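Local coordinates for protein hydrogenase-specific maturation endopeptidase (Thermococcus kodakarensis, PDB 5IJA) that probably acts as an endopeptidase that matures [NiFe] hydrogenase, activating the enzyme by proteolytic processing, at residues I55-K63 with A83-M91; P66-I77 with I112-K120. All coordinates share one frame; numbering follows the deposited sequence.

Contact 1. Residues I55-K63 with A83-M91; sequences IIDAILSDK and AEIRSAHFM
Leu60 and Arg86 join the two segments through a reciprocal pair of backbone hydrogen bonds, a single antiparallel bridge. Leu60 N reaches Arg86 O at 2.8 Å and nearly straight (165°), while Arg86 N returns to Leu60 O at 3.0 Å along a more bent path. The aliphatic part of Arg86 lies against the same carbonyl, CG 3.3 Å from Leu60 O, and the guanidinium heads for Asp62, with Arg86 NH2 still 4.1 Å from Asp62 OD2, beyond a salt bridge. Farther along, Lys63 NZ forms a salt bridge with Glu84 OE2 at 3.1 Å, coming from above the carboxylate plane.

On the buried side the terminal methyl CD1 of Ile59 meets the branch methyl CG2 of Ile85 at a tight 3.5 Å. Ile59 CG1 sits between its backbone N and carbonyl carbon (chi1 68°), and Ile59 CG2 touches Ile85 CG2 too. This is near the C-terminal end of the central strand 52-59 in an alpha/beta sheet, met by the loop that leads into helix 88-103, with Ser87 as N-cap.

Asp57 faces the first turn of that helix. Its carboxylate is turned 65° from the His89 ring, whose NE2 is hydrogen-bonded to Asp16. Deeper still, the CD1 methyl of Ile55 approaches Phe90 CE1 at 3.3 Å, the two side chains nearly perpendicular. Leu8 of strand 3-8 and Leu81 also pack on Phe90.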
loop_
_atom_site.group_PDB
_atom_site.type_symbol
_atom_site.label_atom_id
_atom_site.label_comp_id
_atom_site.label_asym_id
_atom_site.label_seq_id
_atom_site.Cartn_x
_atom_site.Cartn_y
_atom_site.Cartn_z
ATOM N N ILE A 55 0.897 -0.112 4.329
ATOM C CA ILE A 55 1.086 -0.386 2.900
ATOM C C ILE A 55 -0.161 0.032 2.142
ATOM O O ILE A 55 -1.263 -0.310 2.544
ATOM C CB ILE A 55 1.391 -1.874 2.682
ATOM C CG1 ILE A 55 2.718 -2.211 3.341
ATOM C CG2 ILE A 55 1.445 -2.235 1.199
ATOM C CD1 ILE A 55 2.891 -3.684 3.556
ATOM N N ILE A 56 -0.003 0.788 1.078
ATOM C CA ILE A 56 -1.124 1.211 0.273
ATOM C C ILE A 56 -0.914 0.743 -1.151
ATOM O O ILE A 56 0.090 0.997 -1.729
ATOM C CB ILE A 56 -1.339 2.732 0.285
ATOM C CG1 ILE A 56 -1.329 3.293 1.690
ATOM C CG2 ILE A 56 -2.658 3.077 -0.351
ATOM C CD1 ILE A 56 -1.704 4.739 1.776
ATOM N N ASP A 57 -1.897 0.045 -1.681
ATOM C CA ASP A 57 -1.790 -0.600 -2.962
ATOM C C ASP A 57 -3.080 -0.623 -3.762
ATOM O O ASP A 57 -4.138 -0.649 -3.215
ATOM C CB ASP A 57 -1.316 -2.024 -2.739
ATOM C CG ASP A 57 -0.794 -2.682 -3.997
ATOM O OD1 ASP A 57 -0.637 -2.020 -5.009
ATOM O OD2 ASP A 57 -0.551 -3.877 -3.954
ATOM N N ALA A 58 -2.940 -0.646 -5.078
ATOM C CA ALA A 58 -4.044 -0.957 -5.985
ATOM C C ALA A 58 -4.297 -2.457 -5.985
ATOM O O ALA A 58 -3.351 -3.241 -5.998
ATOM C CB ALA A 58 -3.733 -0.473 -7.384
ATOM N N ILE A 59 -5.565 -2.866 -5.957
ATOM C CA ILE A 59 -5.900 -4.286 -5.926
ATOM C C ILE A 59 -7.024 -4.634 -6.899
ATOM O O ILE A 59 -7.749 -3.759 -7.351
ATOM C CB ILE A 59 -6.333 -4.753 -4.526
ATOM C CG1 ILE A 59 -7.673 -4.116 -4.139
ATOM C CG2 ILE A 59 -5.226 -4.489 -3.501
ATOM C CD1 ILE A 59 -8.316 -4.708 -2.911
ATOM N N LEU A 60 -7.145 -5.920 -7.218
ATOM C CA LEU A 60 -8.274 -6.420 -7.990
ATOM C C LEU A 60 -9.127 -7.304 -7.108
ATOM O O LEU A 60 -8.626 -8.192 -6.420
ATOM C CB LEU A 60 -7.818 -7.200 -9.232
ATOM C CG LEU A 60 -7.051 -6.427 -10.312
ATOM C CD1 LEU A 60 -6.760 -7.301 -11.528
ATOM C CD2 LEU A 60 -7.805 -5.172 -10.724
ATOM N N SER A 61 -10.426 -7.045 -7.126
ATOM C CA SER A 61 -11.373 -7.865 -6.401
ATOM C C SER A 61 -12.648 -7.998 -7.220
ATOM O O SER A 61 -12.912 -7.193 -8.122
ATOM C CB SER A 61 -11.670 -7.265 -5.034
ATOM O OG SER A 61 -12.651 -8.015 -4.347
ATOM N N ASP A 62 -13.430 -9.024 -6.917
ATOM C CA ASP A 62 -14.692 -9.222 -7.611
ATOM C C ASP A 62 -15.850 -9.295 -6.626
ATOM O O ASP A 62 -17.012 -9.190 -7.014
ATOM C CB ASP A 62 -14.623 -10.470 -8.481
ATOM C CG ASP A 62 -13.514 -10.385 -9.507
ATOM O OD1 ASP A 62 -13.210 -9.258 -9.957
ATOM O OD2 ASP A 62 -12.940 -11.439 -9.863
ATOM N N LYS A 63 -15.527 -9.476 -5.352
ATOM C CA LYS A 63 -16.524 -9.352 -4.300
ATOM C C LYS A 63 -16.910 -7.882 -4.163
ATOM O O LYS A 63 -18.024 -7.552 -3.754
ATOM C CB LYS A 63 -15.993 -9.904 -2.969
ATOM C CG LYS A 63 -16.802 -9.488 -1.729
ATOM C CD LYS A 63 -16.446 -10.318 -0.498
ATOM C CE LYS A 63 -17.092 -9.756 0.764
ATOM N NZ LYS A 63 -16.219 -9.894 1.968
ATOM N N ALA A 83 -7.385 -15.250 -1.014
ATOM C CA ALA A 83 -8.538 -15.418 -1.862
ATOM C C ALA A 83 -9.137 -14.087 -2.261
ATOM O O ALA A 83 -9.258 -13.748 -3.435
ATOM C CB ALA A 83 -9.573 -16.247 -1.130
ATOM N N GLU A 84 -9.520 -13.333 -1.261
ATOM C CA GLU A 84 -10.317 -12.173 -1.509
ATOM C C GLU A 84 -9.679 -11.086 -2.321
ATOM O O GLU A 84 -10.332 -10.469 -3.112
ATOM C CB GLU A 84 -10.805 -11.627 -0.200
ATOM C CG GLU A 84 -12.274 -11.361 -0.211
ATOM C CD GLU A 84 -12.706 -10.734 1.063
ATOM O OE1 GLU A 84 -12.478 -11.347 2.120
ATOM O OE2 GLU A 84 -13.252 -9.628 0.990
ATOM N N ILE A 85 -8.412 -10.826 -2.110
ATOM C CA ILE A 85 -7.804 -9.609 -2.612
ATOM C C ILE A 85 -6.665 -9.919 -3.528
ATOM O O ILE A 85 -5.927 -10.818 -3.245
ATOM C CB ILE A 85 -7.201 -8.790 -1.458
ATOM C CG1 ILE A 85 -8.239 -8.405 -0.406
ATOM C CG2 ILE A 85 -6.543 -7.540 -1.958
ATOM C CD1 ILE A 85 -9.673 -8.344 -0.870
ATOM N N ARG A 86 -6.487 -9.164 -4.593
ATOM C CA ARG A 86 -5.336 -9.413 -5.442
ATOM C C ARG A 86 -4.513 -8.189 -5.721
ATOM O O ARG A 86 -4.892 -7.355 -6.494
ATOM C CB ARG A 86 -5.753 -10.077 -6.755
ATOM C CG ARG A 86 -6.929 -11.008 -6.558
ATOM C CD ARG A 86 -7.415 -11.618 -7.858
ATOM N NE ARG A 86 -8.789 -12.059 -7.736
ATOM C CZ ARG A 86 -9.177 -13.317 -7.557
ATOM N NH1 ARG A 86 -8.301 -14.304 -7.496
ATOM N NH2 ARG A 86 -10.460 -13.588 -7.441
ATOM N N SER A 87 -3.330 -8.134 -5.131
ATOM C CA SER A 87 -2.390 -7.113 -5.508
ATOM C C SER A 87 -1.162 -7.795 -5.940
ATOM O O SER A 87 -0.409 -8.316 -5.153
ATOM C CB SER A 87 -2.079 -6.185 -4.376
ATOM O OG SER A 87 -1.532 -6.872 -3.334
ATOM N N ALA A 88 -0.913 -7.677 -7.222
ATOM C CA ALA A 88 0.264 -8.238 -7.820
ATOM C C ALA A 88 1.423 -7.575 -7.119
ATOM O O ALA A 88 2.449 -8.186 -6.922
ATOM C CB ALA A 88 0.295 -7.934 -9.303
ATOM N N HIS A 89 1.251 -6.298 -6.809
ATOM C CA HIS A 89 2.321 -5.526 -6.275
ATOM C C HIS A 89 2.799 -5.945 -4.910
ATOM O O HIS A 89 3.949 -6.199 -4.750
ATOM C CB HIS A 89 1.873 -4.100 -6.176
ATOM C CG HIS A 89 1.278 -3.556 -7.420
ATOM N ND1 HIS A 89 2.028 -3.234 -8.518
ATOM C CD2 HIS A 89 0.010 -3.219 -7.722
ATOM C CE1 HIS A 89 1.245 -2.749 -9.456
ATOM N NE2 HIS A 89 0.015 -2.732 -8.996
ATOM N N PHE A 90 1.914 -6.112 -3.955
ATOM C CA PHE A 90 2.369 -6.519 -2.652
ATOM C C PHE A 90 2.919 -7.912 -2.790
ATOM O O PHE A 90 3.923 -8.227 -2.232
ATOM C CB PHE A 90 1.307 -6.423 -1.578
ATOM C CG PHE A 90 1.831 -6.658 -0.203
ATOM C CD1 PHE A 90 2.934 -5.993 0.244
ATOM C CD2 PHE A 90 1.252 -7.567 0.611
ATOM C CE1 PHE A 90 3.429 -6.215 1.489
ATOM C CE2 PHE A 90 1.739 -7.805 1.861
ATOM C CZ PHE A 90 2.822 -7.118 2.303
ATOM N N MET A 91 2.251 -8.737 -3.575
ATOM C CA MET A 91 2.721 -10.102 -3.812
ATOM C C MET A 91 4.172 -10.119 -4.297
ATOM O O MET A 91 4.945 -11.000 -3.930
ATOM C CB MET A 91 1.828 -10.817 -4.832
ATOM C CG MET A 91 0.420 -11.092 -4.348
ATOM S SD MET A 91 0.340 -12.004 -2.810
ATOM C CE MET A 91 1.254 -13.477 -3.247
#

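Contact 2. Residues P66-I77 with I112-K120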
loop_
_atom_site.group_PDB
_atom_site.type_symbol
_atom_site.label_atom_id
_atom_site.label_comp_id
_atom_site.label_asym_id
_atom_site.label_seq_id
_atom_site.Cartn_x
_atom_site.Cartn_y
_atom_site.Cartn_z
ATOM N N PRO A 66 -15.264 -1.261 -8.013
ATOM C CA PRO A 66 -14.193 -0.269 -8.145
ATOM C C PRO A 66 -14.348 0.960 -7.254
ATOM O O PRO A 66 -15.450 1.480 -7.068
ATOM C CB PRO A 66 -14.280 0.131 -9.614
ATOM C CG PRO A 66 -14.746 -1.110 -10.289
ATOM C CD PRO A 66 -15.713 -1.757 -9.327
ATOM N N GLY A 67 -13.227 1.426 -6.715
ATOM C CA GLY A 67 -13.231 2.595 -5.857
ATOM C C GLY A 67 -13.404 2.226 -4.398
ATOM O O GLY A 67 -13.245 3.061 -3.504
ATOM N N GLU A 68 -13.743 0.964 -4.158
ATOM C CA GLU A 68 -13.844 0.443 -2.799
ATOM C C GLU A 68 -12.470 0.336 -2.155
ATOM O O GLU A 68 -11.475 0.127 -2.841
ATOM C CB GLU A 68 -14.496 -0.934 -2.793
ATOM C CG GLU A 68 -15.449 -1.173 -1.651
ATOM C CD GLU A 68 -16.866 -0.836 -2.040
ATOM O OE1 GLU A 68 -17.541 -1.723 -2.609
ATOM O OE2 GLU A 68 -17.287 0.316 -1.799
ATOM N N VAL A 69 -12.419 0.457 -0.837
ATOM C CA VAL A 69 -11.155 0.324 -0.125
ATOM C C VAL A 69 -11.238 -0.734 0.981
ATOM O O VAL A 69 -12.209 -0.787 1.736
ATOM C CB VAL A 69 -10.718 1.668 0.475
ATOM C CG1 VAL A 69 -9.463 1.492 1.291
ATOM C CG2 VAL A 69 -10.515 2.711 -0.632
ATOM N N VAL A 70 -10.219 -1.586 1.055
ATOM C CA VAL A 70 -10.104 -2.550 2.137
ATOM C C VAL A 70 -8.971 -2.153 3.063
ATOM O O VAL A 70 -8.036 -1.464 2.646
ATOM C CB VAL A 70 -9.849 -3.965 1.619
ATOM C CG1 VAL A 70 -10.983 -4.404 0.728
ATOM C CG2 VAL A 70 -8.520 -4.022 0.855
ATOM N N HIS A 71 -9.055 -2.604 4.312
ATOM C CA HIS A 71 -8.023 -2.338 5.314
ATOM C C HIS A 71 -7.860 -3.543 6.215
ATOM O O HIS A 71 -8.739 -3.845 7.016
ATOM C CB HIS A 71 -8.366 -1.099 6.147
ATOM C CG HIS A 71 -7.471 -0.887 7.331
ATOM N ND1 HIS A 71 -7.845 -0.117 8.411
ATOM C CD2 HIS A 71 -6.215 -1.322 7.598
ATOM C CE1 HIS A 71 -6.867 -0.103 9.301
ATOM N NE2 HIS A 71 -5.866 -0.826 8.830
ATOM N N PHE A 72 -6.726 -4.224 6.082
ATOM C CA PHE A 72 -6.415 -5.375 6.912
ATOM C C PHE A 72 -5.132 -5.126 7.686
ATOM O O PHE A 72 -4.314 -4.282 7.301
ATOM C CB PHE A 72 -6.271 -6.633 6.053
ATOM C CG PHE A 72 -7.386 -6.834 5.075
ATOM C CD1 PHE A 72 -8.705 -6.857 5.502
ATOM C CD2 PHE A 72 -7.117 -6.994 3.724
ATOM C CE1 PHE A 72 -9.730 -7.039 4.600
ATOM C CE2 PHE A 72 -8.134 -7.177 2.816
ATOM C CZ PHE A 72 -9.445 -7.200 3.252
ATOM N N SER A 73 -4.932 -5.861 8.772
ATOM C CA SER A 73 -3.675 -5.745 9.498
ATOM C C SER A 73 -3.246 -7.057 10.124
ATOM O O SER A 73 -4.072 -7.928 10.393
ATOM C CB SER A 73 -3.774 -4.664 10.577
ATOM O OG SER A 73 -4.608 -5.087 11.633
ATOM N N GLY A 74 -1.943 -7.186 10.358
ATOM C CA GLY A 74 -1.413 -8.367 11.024
ATOM C C GLY A 74 -1.535 -9.619 10.172
ATOM O O GLY A 74 -1.444 -9.557 8.937
ATOM N N GLU A 75 -1.733 -10.763 10.826
ATOM C CA GLU A 75 -1.794 -12.041 10.119
ATOM C C GLU A 75 -2.971 -12.070 9.143
ATOM O O GLU A 75 -2.934 -12.760 8.127
ATOM C CB GLU A 75 -1.890 -13.193 11.119
ATOM N N GLU A 76 -3.999 -11.285 9.452
ATOM C CA GLU A 76 -5.188 -11.154 8.614
ATOM C C GLU A 76 -4.857 -10.788 7.170
ATOM O O GLU A 76 -5.558 -11.198 6.251
ATOM C CB GLU A 76 -6.130 -10.096 9.212
ATOM C CG GLU A 76 -7.515 -10.007 8.558
ATOM C CD GLU A 76 -8.279 -8.742 8.950
ATOM O OE1 GLU A 76 -7.631 -7.712 9.249
ATOM O OE2 GLU A 76 -9.530 -8.778 8.959
ATOM N N ILE A 77 -3.798 -9.999 6.976
ATOM C CA ILE A 77 -3.420 -9.538 5.640
ATOM C C ILE A 77 -3.173 -10.707 4.705
ATOM O O ILE A 77 -3.644 -10.726 3.563
ATOM C CB ILE A 77 -2.143 -8.666 5.670
ATOM C CG1 ILE A 77 -2.359 -7.412 6.509
ATOM C CG2 ILE A 77 -1.712 -8.288 4.258
ATOM C CD1 ILE A 77 -1.100 -6.575 6.641
ATOM N N ILE A 112 1.911 -4.234 10.924
ATOM C CA ILE A 112 1.698 -4.044 9.493
ATOM C C ILE A 112 0.226 -3.857 9.155
ATOM O O ILE A 112 -0.618 -4.631 9.588
ATOM C CB ILE A 112 2.218 -5.230 8.667
ATOM C CG1 ILE A 112 3.617 -5.649 9.124
ATOM C CG2 ILE A 112 2.182 -4.881 7.163
ATOM C CD1 ILE A 112 4.678 -4.581 8.964
ATOM N N HIS A 113 -0.058 -2.836 8.351
ATOM C CA HIS A 113 -1.398 -2.533 7.870
ATOM C C HIS A 113 -1.404 -2.510 6.357
ATOM O O HIS A 113 -0.423 -2.083 5.738
ATOM C CB HIS A 113 -1.862 -1.168 8.403
ATOM C CG HIS A 113 -2.179 -1.166 9.862
ATOM N ND1 HIS A 113 -3.467 -1.261 10.338
ATOM C CD2 HIS A 113 -1.380 -1.083 10.952
ATOM C CE1 HIS A 113 -3.450 -1.246 11.658
ATOM N NE2 HIS A 113 -2.198 -1.126 12.056
ATOM N N PHE A 114 -2.504 -2.956 5.759
ATOM C CA PHE A 114 -2.629 -3.008 4.302
ATOM C C PHE A 114 -3.899 -2.277 3.932
ATOM O O PHE A 114 -4.982 -2.616 4.392
ATOM C CB PHE A 114 -2.671 -4.461 3.773
ATOM C CG PHE A 114 -2.815 -4.558 2.286
ATOM C CD1 PHE A 114 -4.072 -4.574 1.694
ATOM C CD2 PHE A 114 -1.697 -4.627 1.467
ATOM C CE1 PHE A 114 -4.207 -4.640 0.313
ATOM C CE2 PHE A 114 -1.826 -4.699 0.072
ATOM C CZ PHE A 114 -3.086 -4.710 -0.499
ATOM N N ILE A 115 -3.756 -1.274 3.074
ATOM C CA ILE A 115 -4.895 -0.572 2.516
ATOM C C ILE A 115 -4.930 -0.856 1.029
ATOM O O ILE A 115 -3.973 -0.539 0.310
ATOM C CB ILE A 115 -4.796 0.940 2.753
ATOM C CG1 ILE A 115 -4.598 1.213 4.244
ATOM C CG2 ILE A 115 -6.053 1.635 2.217
ATOM C CD1 ILE A 115 -4.335 2.717 4.561
ATOM N N GLY A 116 -6.010 -1.483 0.571
ATOM C CA GLY A 116 -6.153 -1.818 -0.833
ATOM C C GLY A 116 -7.241 -1.000 -1.508
ATOM O O GLY A 116 -8.344 -0.861 -0.976
ATOM N N ILE A 117 -6.919 -0.448 -2.670
ATOM C CA ILE A 117 -7.862 0.370 -3.425
ATOM C C ILE A 117 -8.278 -0.391 -4.671
ATOM O O ILE A 117 -7.443 -0.670 -5.540
ATOM C CB ILE A 117 -7.252 1.726 -3.814
ATOM C CG1 ILE A 117 -6.783 2.478 -2.565
ATOM C CG2 ILE A 117 -8.260 2.571 -4.605
ATOM C CD1 ILE A 117 -5.790 3.597 -2.873
ATOM N N VAL A 118 -9.559 -0.740 -4.751
ATOM C CA VAL A 118 -10.023 -1.620 -5.819
ATOM C C VAL A 118 -10.049 -0.877 -7.150
ATOM O O VAL A 118 -10.783 0.093 -7.336
ATOM C CB VAL A 118 -11.416 -2.219 -5.513
ATOM C CG1 VAL A 118 -11.913 -3.041 -6.694
ATOM C CG2 VAL A 118 -11.369 -3.076 -4.265
ATOM N N ALA A 119 -9.217 -1.348 -8.071
ATOM C CA ALA A 119 -9.045 -0.718 -9.360
ATOM C C ALA A 119 -10.219 -1.012 -10.300
ATOM O O ALA A 119 -10.989 -1.949 -10.083
ATOM C CB ALA A 119 -7.747 -1.185 -9.991
ATOM N N LYS A 120 -10.330 -0.204 -11.341
ATOM C CA LYS A 120 -11.335 -0.413 -12.378
ATOM C C LYS A 120 -10.660 -0.631 -13.733
ATOM O O LYS A 120 -10.875 -1.648 -14.393
ATOM C CB LYS A 120 -12.285 0.780 -12.453
ATOM C CG LYS A 120 -13.287 0.699 -13.588
ATOM C CD LYS A 120 -13.927 2.050 -13.844
ATOM C CE LYS A 120 -15.161 1.911 -14.719
ATOM N NZ LYS A 120 -15.561 3.228 -15.274
#
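His71 and His113 meet rim to rim on one side of the antiparallel pair formed by strands 69-73 and 112-118. His71 NE2 lies 2.9 Å from His113 ND1 in an almost straight hydrogen bond (174°) whose donor may be either ring, and the ring planes are inclined at 38°. Swinging CG of His71 away from its own backbone N (chi1 171°) carries the imidazole diagonally across to His113 on the adjoining strand. His113 is gripped at both nitrogens, since NE2 is hydrogen-bonded to Glu111, and Ser73 CB sits over one face of its ring, 3.7 Å from the centroid, in a CH-pi contact. Leu146 of helix 130-146 packs on both histidines.

Along the same face, Val69 turns CG1 obliquely onto Ile115 CG2 at 3.5 Å. The other face carries Val70, Phe72 and Phe114. There Val70 CG2 points at the edge of the Phe114 ring, and also rests on the backbone of Gly116, 3.6 Å from Gly116 CA. Ile77, from the following helix, lays CD1 against Phe114 CB at 3.9 Å and crosses Ile112 at about a right angle.

Paired backbone bonds at Val70-Gly116 and Phe72-Phe114 fix this register, and Gly67 N extends it to Val118 O at 2.9 Å. The result is an antiparallel edge strand added to an otherwise parallel sheet with helices on both faces, the mixed alpha/beta sandwich of the hydrogenase maturation proteases.

Both contacts reach the same mixed sheet, their centres about 7 Å apart, and their segments alternate along the chain: 55-63, 66-77, 83-91, then 112-120. Strands 52-59 and 111-118 are neighbours in that sheet, and Ile55 exchanges probable backbone hydrogen bonds with His113 and Ile115, so the central strand of contact 1 directly flanks the inner strand of contact 2. Side chains join them too: Ile59 CG2 packs on Phe114 CZ at 3.7 Å, and Ile85 CG1 on Phe72 CE2 at 3.4 Å. Through this interleaving, the loop before helix 88-103 covers the same sheet face that carries Val70, Phe72 and Phe114, binding edge strand, sheet centre and helix start into one continuous core.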